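Local coordinates for protein exotoxin 5 (Staphylococcus aureus subsp. aureus COL, PDB 3R2I) that is of unknown function but, as a secreted staphylococcal superantigen-like exotoxin, probably interferes with host immune defences, at residues A[180-185]-A[232-237]. Residues are numbered along the deposited sequence; the frame is centred on the assembly and turned at random.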
loop_
_atom_site.group_PDB
_atom_site.type_symbol
_atom_site.label_atom_id
_atom_site.label_comp_id
_atom_site.label_asym_id
_atom_site.label_seq_id
_atom_site.Cartn_x
_atom_site.Cartn_y
_atom_site.Cartn_z
ATOM N N VAL A 180 1.798 9.812 -1.210
ATOM C CA VAL A 180 1.824 8.329 -1.205
ATOM C C VAL A 180 0.588 7.812 -0.514
ATOM O O VAL A 180 0.048 8.476 0.385
ATOM C CB VAL A 180 3.097 7.778 -0.478
ATOM C CG1 VAL A 180 3.103 8.242 0.978
ATOM C CG2 VAL A 180 3.205 6.232 -0.546
ATOM N N SER A 181 0.151 6.612 -0.928
ATOM C CA SER A 181 -1.039 6.004 -0.348
ATOM C C SER A 181 -0.642 5.117 0.796
ATOM O O SER A 181 0.446 4.518 0.801
ATOM C CB SER A 181 -1.812 5.152 -1.361
ATOM O OG SER A 181 -1.029 4.088 -1.844
ATOM N N LEU A 182 -1.534 5.034 1.771
ATOM C CA LEU A 182 -1.324 4.145 2.888
ATOM C C LEU A 182 -1.198 2.692 2.336
ATOM O O LEU A 182 -0.432 1.887 2.848
ATOM C CB LEU A 182 -2.502 4.279 3.853
ATOM C CG LEU A 182 -2.477 3.399 5.095
ATOM C CD1 LEU A 182 -1.260 3.723 6.005
ATOM C CD2 LEU A 182 -3.755 3.618 5.834
ATOM N N LYS A 183 -1.942 2.396 1.270
ATOM C CA LYS A 183 -1.928 1.108 0.620
ATOM C C LYS A 183 -0.514 0.762 0.279
ATOM O O LYS A 183 -0.085 -0.352 0.465
ATOM C CB LYS A 183 -2.708 1.165 -0.725
ATOM C CG LYS A 183 -2.823 -0.168 -1.518
ATOM C CD LYS A 183 -3.393 0.086 -2.881
ATOM C CE LYS A 183 -3.542 -1.135 -3.749
ATOM N NZ LYS A 183 -4.456 -2.190 -3.159
ATOM N N GLU A 184 0.212 1.725 -0.273
ATOM C CA GLU A 184 1.592 1.446 -0.706
ATOM C C GLU A 184 2.521 1.177 0.443
ATOM O O GLU A 184 3.356 0.281 0.394
ATOM C CB GLU A 184 2.109 2.591 -1.579
ATOM C CG GLU A 184 3.609 2.502 -1.926
ATOM C CD GLU A 184 4.004 3.412 -3.081
ATOM O OE1 GLU A 184 3.102 3.994 -3.758
ATOM O OE2 GLU A 184 5.232 3.509 -3.326
ATOM N N LEU A 185 2.413 1.992 1.481
ATOM C CA LEU A 185 3.273 1.829 2.648
ATOM C C LEU A 185 3.017 0.474 3.297
ATOM O O LEU A 185 3.943 -0.281 3.592
ATOM C CB LEU A 185 3.034 2.947 3.630
ATOM C CG LEU A 185 3.338 4.305 3.046
ATOM C CD1 LEU A 185 3.046 5.380 4.074
ATOM C CD2 LEU A 185 4.790 4.397 2.520
ATOM N N MET A 232 -7.427 1.586 1.667
ATOM C CA MET A 232 -6.608 1.528 0.473
ATOM C C MET A 232 -6.745 2.810 -0.369
ATOM O O MET A 232 -6.052 2.960 -1.396
ATOM C CB MET A 232 -6.979 0.303 -0.361
ATOM C CG MET A 232 -6.596 -1.005 0.279
ATOM S SD MET A 232 -6.982 -2.389 -0.777
ATOM C CE MET A 232 -6.421 -3.709 0.324
ATOM N N PHE A 233 -7.630 3.722 0.047
ATOM C CA PHE A 233 -7.789 5.011 -0.647
ATOM C C PHE A 233 -7.126 6.168 0.079
ATOM O O PHE A 233 -6.936 7.213 -0.515
ATOM C CB PHE A 233 -9.257 5.341 -0.888
ATOM C CG PHE A 233 -9.934 4.329 -1.740
ATOM C CD1 PHE A 233 -10.013 4.501 -3.104
ATOM C CD2 PHE A 233 -10.384 3.149 -1.186
ATOM C CE1 PHE A 233 -10.581 3.534 -3.892
ATOM C CE2 PHE A 233 -10.964 2.169 -1.973
ATOM C CZ PHE A 233 -11.078 2.355 -3.312
ATOM N N ASP A 234 -6.789 5.995 1.358
ATOM C CA ASP A 234 -6.147 7.066 2.107
ATOM C C ASP A 234 -4.782 7.387 1.522
ATOM O O ASP A 234 -3.992 6.506 1.175
ATOM C CB ASP A 234 -5.945 6.703 3.567
ATOM C CG ASP A 234 -7.227 6.452 4.306
ATOM O OD1 ASP A 234 -8.331 6.511 3.728
ATOM O OD2 ASP A 234 -7.106 6.188 5.511
ATOM N N VAL A 235 -4.494 8.668 1.566
ATOM C CA VAL A 235 -3.312 9.272 1.015
ATOM C C VAL A 235 -2.668 10.228 2.031
ATOM O O VAL A 235 -3.335 10.685 2.954
ATOM C CB VAL A 235 -3.824 9.983 -0.246
ATOM C CG1 VAL A 235 -3.507 11.480 -0.306
ATOM C CG2 VAL A 235 -3.585 9.179 -1.447
ATOM N N MET A 236 -1.374 10.505 1.872
ATOM C CA MET A 236 -0.684 11.442 2.756
ATOM C C MET A 236 0.554 11.999 2.045
ATOM O O MET A 236 0.989 11.433 1.058
ATOM C CB MET A 236 -0.252 10.718 4.021
ATOM C CG MET A 236 0.902 9.752 3.782
ATOM S SD MET A 236 1.156 8.565 5.129
ATOM C CE MET A 236 -0.237 7.455 4.815
ATOM N N ASP A 237 1.083 13.114 2.543
ATOM C CA ASP A 237 2.290 13.738 2.000
ATOM C C ASP A 237 3.462 13.002 2.591
ATOM O O ASP A 237 3.629 13.010 3.803
ATOM C CB ASP A 237 2.392 15.205 2.407
ATOM C CG ASP A 237 1.593 16.114 1.540
ATOM O OD1 ASP A 237 1.209 15.719 0.387
ATOM O OD2 ASP A 237 1.442 17.272 1.992
#
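With CG of M236 set between its own backbone N and carbonyl carbon (chi1 72°) and the chain turned again at chi3 (75°), the thioether folds back toward L182 and L185. Its CG runs beside CG1 of V180 at 3.9 Å, both side chains on one face of a short two-stranded ribbon; its SD and CE meet CD1 of L185 tip to tip, and CE also packs obliquely against CB of L182 at 4.0 Å. I211 and M213 of strand 207-213 continue this apolar layer, and H219 of strand 218-222 touches L182 and M236. The backbones are tied by an antiparallel hydrogen-bonded pair, V180 N to M236 O and M236 N to V180 O, each 2.9 Å, followed by the non-hydrogen-bonded pair S181–V235. Beyond it the first residue of the helix stays bound to 232-237: L182 N donates to D234 O at 2.9 Å, nearly straight at the hydrogen (165°), though tilted from the carbonyl plane. S181, the N-cap, accepts from E184 N with OG at 3.1 Å, a capping bond to an amide of the first helical turn. K183 stretches across M232 to bring NZ within 3.5 Å of its SD; the ammonium is hydrogen-bonded to V136 O, on strand 133-141 in the OB-fold region. M232 also bonds through its backbone to G138, so the contact reaches from the beta-grasp domain to the OB-fold half. A two-stranded antiparallel ribbon thus leads directly into a capped helix, 182-197, packed on the mixed sheet of the beta-grasp domain found in staphylococcal and streptococcal toxins.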